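Side-chain contacts in uncharacterized protein (Desulfovibrio piger, PDB 4LG3), which is of unknown function and belongs to the DUF4875 family, a member of the CamS-like clan: residues Ala73-Ile78 / Lys103-Ser108; Ser16-Glu19 / Leu25-Asn28; Ala63-Ala68 / Trp111-Leu116. One frame throughout, in Å; residues are numbered along the deposited sequence.

From the N terminus, contact 2 forms first. It closes the short hairpin between strands 10-18 and 26-36 and is complete before the others open. Contact 3 opens next, on helix 53-71, and closes only at strand 113-118. Contact 1 opens and closes within that span: it starts on strand 75-81, just after the helix, and ends in the loop that leads to strand 113-118. All three reach the same mixed sheet. Contact 2 pairs strand 10-18 with strand 26-36, which runs parallel to strand 75-81. Contact 1 ties a loop to an inner strand, and contact 3 packs helix 53-71 on strand 113-118. Contacts 1 and 2 adjoin through a backbone hydrogen bond from Tyr-27 N to Val-75 O.

Contact 1: residues Ala73-Ile78 / Lys103-Ser108; sequences AAVVSI and KGVSGS
Val-75 makes a small, buried, mainly apolar contact with Gly-104 and Val-105. It joins the start of strand 75-81, an inner strand of the mixed sheet, to the loop between strands 92-98 and 113-118. The loop contains an ST turn at Ser-106. Val-75 reaches it with both methyl groups. CG1 is anti to the backbone N (chi1 -170°) and meets Val-105 CG2 at 3.9 Å. Val-75 CG2, anti to the carbonyl carbon and beside the backbone N, lies 3.2 Å from Gly-104 O, with Val-105 CA a little farther off. The two valine side chains cross at about a right angle. The CB of Val-105 is directed away from the strand, yet its CG2, on the side of its own backbone N, is the side-chain atom that meets Val-75. Gly-104 O is not left without a polar partner: Arg-24 NH2 donates to it. The next side chain of the strand, Val-76, packs on Tyr-67 of helix 53-71, on the other face of the sheet. Several bonds lie within the loop. Gly-107 N donates to Lys-103 O over 2.9 Å. Asp-109 OD2 accepts weak bonds from the backbone N atoms of Val-105 and Ser-106. In the ST turn, Ser-108 N donates to Ser-106 OG over 3.1 Å, with a nearly straight N-H...O angle of 163°.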
loop_
_atom_site.group_PDB
_atom_site.type_symbol
_atom_site.label_atom_id
_atom_site.label_comp_id
_atom_site.label_asym_id
_atom_site.label_seq_id
_atom_site.Cartn_x
_atom_site.Cartn_y
_atom_site.Cartn_z
ATOM N N ALA A 73 -3.327 8.047 -19.158
ATOM C CA ALA A 73 -4.496 8.205 -18.309
ATOM C C ALA A 73 -4.656 9.667 -17.874
ATOM O O ALA A 73 -3.668 10.353 -17.631
ATOM C CB ALA A 73 -4.395 7.280 -17.101
ATOM N N ALA A 74 -5.900 10.130 -17.748
ATOM C CA ALA A 74 -6.185 11.483 -17.265
ATOM C C ALA A 74 -6.063 11.522 -15.721
ATOM O O ALA A 74 -5.740 12.558 -15.130
ATOM C CB ALA A 74 -7.590 11.908 -17.701
ATOM N N VAL A 75 -6.334 10.381 -15.082
ATOM C CA VAL A 75 -6.322 10.218 -13.626
ATOM C C VAL A 75 -5.638 8.909 -13.292
ATOM O O VAL A 75 -5.925 7.889 -13.928
ATOM C CB VAL A 75 -7.770 10.246 -13.006
ATOM C CG1 VAL A 75 -7.730 10.319 -11.475
ATOM C CG2 VAL A 75 -8.594 11.374 -13.574
ATOM N N VAL A 76 -4.777 8.923 -12.260
ATOM C CA VAL A 76 -4.073 7.723 -11.815
ATOM C C VAL A 76 -4.099 7.654 -10.303
ATOM O O VAL A 76 -3.667 8.580 -9.633
ATOM C CB VAL A 76 -2.621 7.650 -12.361
ATOM C CG1 VAL A 76 -1.894 6.409 -11.853
ATOM C CG2 VAL A 76 -2.600 7.681 -13.880
ATOM N N SER A 77 -4.582 6.539 -9.775
ATOM C CA SER A 77 -4.597 6.239 -8.345
ATOM C C SER A 77 -3.599 5.153 -8.050
ATOM O O SER A 77 -3.604 4.126 -8.713
ATOM C CB SER A 77 -5.986 5.823 -7.878
ATOM O OG SER A 77 -6.758 6.977 -7.612
ATOM N N ILE A 78 -2.697 5.406 -7.101
ATOM C CA ILE A 78 -1.666 4.436 -6.680
ATOM C C ILE A 78 -1.855 4.092 -5.191
ATOM O O ILE A 78 -1.996 4.984 -4.370
ATOM C CB ILE A 78 -0.206 4.921 -6.963
ATOM C CG1 ILE A 78 -0.002 5.400 -8.418
ATOM C CG2 ILE A 78 0.844 3.881 -6.541
ATOM C CD1 ILE A 78 -0.053 4.371 -9.520
ATOM N N LYS A 103 -7.706 18.784 -13.202
ATOM C CA LYS A 103 -9.171 18.717 -13.187
ATOM C C LYS A 103 -9.712 17.516 -12.378
ATOM O O LYS A 103 -10.876 17.155 -12.508
ATOM C CB LYS A 103 -9.715 18.675 -14.625
ATOM C CG LYS A 103 -9.546 19.987 -15.376
ATOM C CD LYS A 103 -9.803 19.831 -16.875
ATOM C CE LYS A 103 -9.308 21.038 -17.642
ATOM N NZ LYS A 103 -9.685 21.002 -19.083
ATOM N N GLY A 104 -8.871 16.952 -11.537
ATOM C CA GLY A 104 -9.208 15.849 -10.648
ATOM C C GLY A 104 -9.731 14.576 -11.280
ATOM O O GLY A 104 -9.360 14.218 -12.394
ATOM N N VAL A 105 -10.613 13.887 -10.555
ATOM C CA VAL A 105 -11.250 12.661 -11.018
ATOM C C VAL A 105 -12.419 13.002 -11.986
ATOM O O VAL A 105 -12.521 12.391 -13.058
ATOM C CB VAL A 105 -11.720 11.799 -9.818
ATOM C CG1 VAL A 105 -12.581 10.633 -10.279
ATOM C CG2 VAL A 105 -10.529 11.288 -9.009
ATOM N N SER A 106 -13.268 13.981 -11.621
ATOM C CA SER A 106 -14.458 14.358 -12.397
ATOM C C SER A 106 -14.186 15.052 -13.739
ATOM O O SER A 106 -15.001 14.921 -14.662
ATOM C CB SER A 106 -15.351 15.276 -11.576
ATOM O OG SER A 106 -14.748 16.542 -11.377
ATOM N N GLY A 107 -13.110 15.833 -13.819
ATOM C CA GLY A 107 -12.825 16.619 -15.012
ATOM C C GLY A 107 -13.267 18.067 -14.851
ATOM O O GLY A 107 -13.048 18.899 -15.744
ATOM N N SER A 108 -13.905 18.375 -13.706
ATOM C CA SER A 108 -14.357 19.720 -13.342
ATOM C C SER A 108 -13.915 20.063 -11.901
ATOM O O SER A 108 -14.363 21.063 -11.331
ATOM C CB SER A 108 -15.867 19.880 -13.514
ATOM O OG SER A 108 -16.569 19.025 -12.626
#

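Contact 2: residues Ser16-Glu19 / Leu25-Asn28; sequences SPYE and LRYN
Tyr-18 and Arg-26 form a hydrogen-bonded antiparallel pair, as do Ser-16 and Asn-28. Each pair has two backbone N-H...O bonds of ordinary length. Between them, Pro-17 and Tyr-27 form a non-hydrogen-bonded pair. Pro-17 CA makes a CA-H...O contact with Arg-26 O, 3.3 Å away.

The Arg-26 side chain can be followed outward. Its CB lies 3.5 Å from Tyr-18 O and sits at the edge of the Tyr-18 ring, near the ring plane. CG is anti to the backbone N (chi1 -177°), and this sends the extended chain away from strand 16-18. Arg-26 CG then passes beside the Val-75 side chain of strand 75-81. Arg-26 CD lies 3.6 Å from Asn-28 OD1. Arg-26 NE donates to Asn-28 OD1 over 2.9 Å. That bond lies in the amide plane on a lone pair of OD1, but OD1 is 28° out of the guanidinium plane. At the tip, NH1 packs against Val-105 CG1 and NH2 bonds to Ser-77 OG. The two bonds, from NE and NH2, hold the guanidinium on the sheet.

The other end of the Asn-28 amide serves the opposite strand. A water accepts from Asn-28 ND2 at 2.8 Å and also bonds to Ser-16 OG. A second water links Ser-16 OG to Asn-28 O.

Pro-17 and Tyr-27 point to the other face. One face of the Tyr-27 ring lies against Ser-16 N, and its OH bonds to Glu-15. Leu-25 CD1 meets both Pro-17 CB, at 3.7 Å, and Glu-19 CG, at 3.6 Å. The whole is a two-stranded antiparallel beta hairpin, strands 10-18 and 26-36, whose second strand also runs parallel to strand 75-81.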
loop_
_atom_site.group_PDB
_atom_site.type_symbol
_atom_site.label_atom_id
_atom_site.label_comp_id
_atom_site.label_asym_id
_atom_site.label_seq_id
_atom_site.Cartn_x
_atom_site.Cartn_y
_atom_site.Cartn_z
ATOM N N SER A 16 -5.873 -1.679 -13.230
ATOM C CA SER A 16 -7.176 -1.746 -13.912
ATOM C C SER A 16 -7.677 -0.373 -14.313
ATOM O O SER A 16 -7.580 0.570 -13.533
ATOM C CB SER A 16 -8.240 -2.464 -13.067
ATOM O OG SER A 16 -8.275 -2.003 -11.732
ATOM N N PRO A 17 -8.228 -0.259 -15.529
ATOM C CA PRO A 17 -8.821 1.016 -15.941
ATOM C C PRO A 17 -10.256 1.188 -15.448
ATOM O O PRO A 17 -10.950 0.211 -15.166
ATOM C CB PRO A 17 -8.807 0.925 -17.463
ATOM C CG PRO A 17 -9.035 -0.535 -17.732
ATOM C CD PRO A 17 -8.406 -1.292 -16.569
ATOM N N TYR A 18 -10.697 2.448 -15.383
ATOM C CA TYR A 18 -12.057 2.857 -15.066
ATOM C C TYR A 18 -12.425 3.985 -16.014
ATOM O O TYR A 18 -11.776 5.034 -16.033
ATOM C CB TYR A 18 -12.242 3.227 -13.592
ATOM C CG TYR A 18 -13.619 3.787 -13.301
ATOM C CD1 TYR A 18 -14.742 2.958 -13.274
ATOM C CD2 TYR A 18 -13.809 5.148 -13.100
ATOM C CE1 TYR A 18 -16.015 3.472 -13.034
ATOM C CE2 TYR A 18 -15.074 5.673 -12.863
ATOM C CZ TYR A 18 -16.172 4.831 -12.817
ATOM O OH TYR A 18 -17.415 5.368 -12.569
ATOM N N GLU A 19 -13.443 3.724 -16.843
ATOM C CA GLU A 19 -13.906 4.656 -17.858
ATOM C C GLU A 19 -15.366 5.148 -17.611
ATOM O O GLU A 19 -16.088 5.440 -18.565
ATOM C CB GLU A 19 -13.781 3.966 -19.228
ATOM C CG GLU A 19 -12.352 3.589 -19.602
ATOM C CD GLU A 19 -12.195 2.699 -20.819
ATOM O OE1 GLU A 19 -12.564 1.506 -20.726
ATOM O OE2 GLU A 19 -11.696 3.187 -21.861
ATOM N N LEU A 25 -10.164 8.732 -18.706
ATOM C CA LEU A 25 -9.677 7.431 -18.284
ATOM C C LEU A 25 -8.947 7.526 -16.946
ATOM O O LEU A 25 -8.003 8.308 -16.797
ATOM C CB LEU A 25 -8.743 6.814 -19.362
ATOM C CG LEU A 25 -7.978 5.504 -18.979
ATOM C CD1 LEU A 25 -8.858 4.291 -19.098
ATOM C CD2 LEU A 25 -6.761 5.311 -19.863
ATOM N N ARG A 26 -9.384 6.703 -15.992
ATOM C CA ARG A 26 -8.762 6.539 -14.691
ATOM C C ARG A 26 -7.979 5.210 -14.678
ATOM O O ARG A 26 -8.454 4.208 -15.214
ATOM C CB ARG A 26 -9.810 6.577 -13.588
ATOM C CG ARG A 26 -9.230 6.489 -12.196
ATOM C CD ARG A 26 -10.300 6.650 -11.143
ATOM N NE ARG A 26 -9.718 6.513 -9.812
ATOM C CZ ARG A 26 -10.242 7.005 -8.700
ATOM N NH1 ARG A 26 -11.399 7.652 -8.732
ATOM N NH2 ARG A 26 -9.612 6.857 -7.544
ATOM N N TYR A 27 -6.774 5.205 -14.103
ATOM C CA TYR A 27 -6.008 3.970 -14.024
ATOM C C TYR A 27 -5.665 3.739 -12.585
ATOM O O TYR A 27 -5.026 4.582 -11.957
ATOM C CB TYR A 27 -4.788 4.023 -14.923
ATOM C CG TYR A 27 -4.284 2.660 -15.344
ATOM C CD1 TYR A 27 -4.959 1.908 -16.304
ATOM C CD2 TYR A 27 -3.097 2.152 -14.842
ATOM C CE1 TYR A 27 -4.482 0.660 -16.713
ATOM C CE2 TYR A 27 -2.608 0.916 -15.249
ATOM C CZ TYR A 27 -3.296 0.177 -16.197
ATOM O OH TYR A 27 -2.782 -1.031 -16.618
ATOM N N ASN A 28 -6.166 2.634 -12.019
ATOM C CA ASN A 28 -5.942 2.309 -10.600
ATOM C C ASN A 28 -4.906 1.230 -10.500
ATOM O O ASN A 28 -4.990 0.210 -11.199
ATOM C CB ASN A 28 -7.232 1.913 -9.893
ATOM C CG ASN A 28 -8.320 2.942 -10.034
ATOM O OD1 ASN A 28 -8.155 4.096 -9.666
ATOM N ND2 ASN A 28 -9.446 2.545 -10.603
HETATM O O HOH W 1 -6.408 -2.064 -9.702
HETATM O O HOH W 2 -10.378 -0.005 -11.267
#

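Contact 3: residues Ala63-Ala68 / Trp111-Leu116; sequences AARYYA and WTWNTL. With SO4 (sulfate ion), chain D.
Trp-113 carries this contact, meeting Ala-64 and Arg-65 of helix 53-71 beside a bound sulfate. Segment 111-116 starts with Trp-111, whose ring has Asn-114 ND2 over one face. Thr-112 comes next and turns CG2 to the sulfate, 3.9 Å from O2. Trp-113 follows and points at the helix. Its CG is anti to the carbonyl carbon (chi1 -68°), which carries the ring toward Ala-64 and Arg-65. Its CH2 lies 3.7 Å from Ala-64 CB. Its CZ2 stands over the centre of one face of the Arg-65 guanidinium, 3.8 Å from CZ. The two planes are 65° apart, so the indole offers its edge to the flat cation. The Trp-113 NE1-H donates to sulfate O3 in its own ring plane, over 2.9 Å and almost straight at 171°. Arg-65 reaches the same ion with an extended chain. NH1 makes weak bonds to O1 and O3, and NH2 a weak, long one to O3. Tyr-98 OH adds a further bond. The sulfate probably comes from the crystallisation liquor. After Trp-113, Asn-114 OD1 accepts from Thr-115 N. Leu-116 packs on Phe-177 and Gln-179. Helix 53-71 lies over strands 75-81, 92-98 and 113-118: Ala-64 also touches Ile-78 and Tyr-98, and the Trp-113 ring stacks with Tyr-98 from the neighbouring strand 92-98.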
loop_
_atom_site.group_PDB
_atom_site.type_symbol
_atom_site.label_atom_id
_atom_site.label_comp_id
_atom_site.label_asym_id
_atom_site.label_seq_id
_atom_site.Cartn_x
_atom_site.Cartn_y
_atom_site.Cartn_z
ATOM N N ALA A 63 5.310 6.447 -9.134
ATOM C CA ALA A 63 4.479 5.450 -9.786
ATOM C C ALA A 63 3.312 6.144 -10.507
ATOM O O ALA A 63 3.057 5.830 -11.670
ATOM C CB ALA A 63 3.977 4.449 -8.766
ATOM N N ALA A 64 2.658 7.133 -9.851
ATOM C CA ALA A 64 1.532 7.907 -10.431
ATOM C C ALA A 64 1.948 8.598 -11.741
ATOM O O ALA A 64 1.259 8.455 -12.741
ATOM C CB ALA A 64 1.005 8.932 -9.431
ATOM N N ARG A 65 3.090 9.286 -11.734
ATOM C CA ARG A 65 3.683 9.977 -12.871
ATOM C C ARG A 65 4.017 9.013 -13.999
ATOM O O ARG A 65 3.705 9.314 -15.153
ATOM C CB ARG A 65 4.934 10.720 -12.442
ATOM C CG ARG A 65 4.644 11.868 -11.510
ATOM C CD ARG A 65 5.851 12.770 -11.497
ATOM N NE ARG A 65 5.871 13.678 -10.354
ATOM C CZ ARG A 65 5.345 14.890 -10.366
ATOM N NH1 ARG A 65 4.723 15.338 -11.448
ATOM N NH2 ARG A 65 5.431 15.662 -9.299
ATOM N N TYR A 66 4.561 7.840 -13.662
ATOM C CA TYR A 66 4.900 6.780 -14.615
ATOM C C TYR A 66 3.652 6.266 -15.340
ATOM O O TYR A 66 3.626 6.270 -16.561
ATOM C CB TYR A 66 5.658 5.596 -13.940
ATOM C CG TYR A 66 5.718 4.355 -14.825
ATOM C CD1 TYR A 66 6.455 4.353 -16.016
ATOM C CD2 TYR A 66 4.954 3.225 -14.528
ATOM C CE1 TYR A 66 6.427 3.257 -16.883
ATOM C CE2 TYR A 66 4.926 2.126 -15.382
ATOM C CZ TYR A 66 5.654 2.150 -16.562
ATOM O OH TYR A 66 5.614 1.058 -17.393
ATOM N N TYR A 67 2.623 5.863 -14.601
ATOM C CA TYR A 67 1.411 5.304 -15.165
ATOM C C TYR A 67 0.608 6.310 -15.963
ATOM O O TYR A 67 0.005 5.914 -16.960
ATOM C CB TYR A 67 0.553 4.629 -14.083
ATOM C CG TYR A 67 1.089 3.262 -13.727
ATOM C CD1 TYR A 67 0.928 2.179 -14.594
ATOM C CD2 TYR A 67 1.807 3.058 -12.553
ATOM C CE1 TYR A 67 1.437 0.923 -14.279
ATOM C CE2 TYR A 67 2.363 1.815 -12.252
ATOM C CZ TYR A 67 2.145 0.745 -13.102
ATOM O OH TYR A 67 2.597 -0.500 -12.762
ATOM N N ALA A 68 0.616 7.591 -15.570
ATOM C CA ALA A 68 -0.090 8.650 -16.301
ATOM C C ALA A 68 0.493 8.766 -17.727
ATOM O O ALA A 68 -0.248 8.758 -18.703
ATOM C CB ALA A 68 0.020 9.966 -15.542
ATOM N N TRP A 111 -7.699 20.310 -8.924
ATOM C CA TRP A 111 -6.527 19.755 -8.252
ATOM C C TRP A 111 -5.793 18.829 -9.169
ATOM O O TRP A 111 -6.398 18.226 -10.056
ATOM C CB TRP A 111 -6.867 19.049 -6.925
ATOM C CG TRP A 111 -7.892 17.954 -6.988
ATOM C CD1 TRP A 111 -9.196 18.034 -6.591
ATOM C CD2 TRP A 111 -7.660 16.573 -7.326
ATOM N NE1 TRP A 111 -9.804 16.802 -6.698
ATOM C CE2 TRP A 111 -8.880 15.880 -7.118
ATOM C CE3 TRP A 111 -6.533 15.846 -7.751
ATOM C CZ2 TRP A 111 -9.012 14.507 -7.360
ATOM C CZ3 TRP A 111 -6.668 14.491 -8.016
ATOM C CH2 TRP A 111 -7.893 13.835 -7.824
ATOM N N THR A 112 -4.482 18.682 -8.915
ATOM C CA THR A 112 -3.560 17.824 -9.653
ATOM C C THR A 112 -3.222 16.618 -8.782
ATOM O O THR A 112 -3.120 15.504 -9.283
ATOM C CB THR A 112 -2.328 18.648 -10.069
ATOM O OG1 THR A 112 -2.795 19.840 -10.722
ATOM C CG2 THR A 112 -1.371 17.877 -10.992
ATOM N N TRP A 113 -3.051 16.847 -7.478
ATOM C CA TRP A 113 -2.730 15.796 -6.512
ATOM C C TRP A 113 -3.766 15.771 -5.384
ATOM O O TRP A 113 -4.194 16.820 -4.903
ATOM C CB TRP A 113 -1.304 15.969 -5.954
ATOM C CG TRP A 113 -0.231 15.721 -6.981
ATOM C CD1 TRP A 113 0.370 16.650 -7.780
ATOM C CD2 TRP A 113 0.374 14.458 -7.307
ATOM N NE1 TRP A 113 1.310 16.044 -8.589
ATOM C CE2 TRP A 113 1.346 14.703 -8.304
ATOM C CE3 TRP A 113 0.187 13.141 -6.851
ATOM C CZ2 TRP A 113 2.113 13.679 -8.867
ATOM C CZ3 TRP A 113 0.954 12.125 -7.403
ATOM C CH2 TRP A 113 1.895 12.393 -8.405
ATOM N N ASN A 114 -4.177 14.570 -4.986
ATOM C CA ASN A 114 -5.141 14.367 -3.903
ATOM C C ASN A 114 -4.945 13.005 -3.272
ATOM O O ASN A 114 -4.238 12.166 -3.843
ATOM C CB ASN A 114 -6.569 14.482 -4.427
ATOM C CG ASN A 114 -7.569 14.995 -3.414
ATOM O OD1 ASN A 114 -7.355 14.974 -2.194
ATOM N ND2 ASN A 114 -8.696 15.475 -3.905
ATOM N N THR A 115 -5.554 12.787 -2.096
ATOM C CA THR A 115 -5.566 11.522 -1.350
ATOM C C THR A 115 -4.129 11.135 -1.063
ATOM O O THR A 115 -3.690 10.001 -1.325
ATOM C CB THR A 115 -6.380 10.432 -2.117
ATOM O OG1 THR A 115 -7.549 11.018 -2.689
ATOM C CG2 THR A 115 -6.795 9.267 -1.219
ATOM N N LEU A 116 -3.380 12.117 -0.546
ATOM C CA LEU A 116 -1.967 11.957 -0.254
ATOM C C LEU A 116 -1.811 11.385 1.124
ATOM O O LEU A 116 -2.163 12.043 2.087
ATOM C CB LEU A 116 -1.246 13.301 -0.400
ATOM C CG LEU A 116 -1.389 14.002 -1.759
ATOM C CD1 LEU A 116 -0.703 15.387 -1.744
ATOM C CD2 LEU A 116 -0.905 13.103 -2.917
HETATM S S SO4 D . 2.943 18.245 -11.739
HETATM O O1 SO4 D . 4.320 18.243 -12.254
HETATM O O2 SO4 D . 2.095 17.512 -12.681
HETATM O O3 SO4 D . 2.924 17.640 -10.392
HETATM O O4 SO4 D . 2.459 19.624 -11.642
#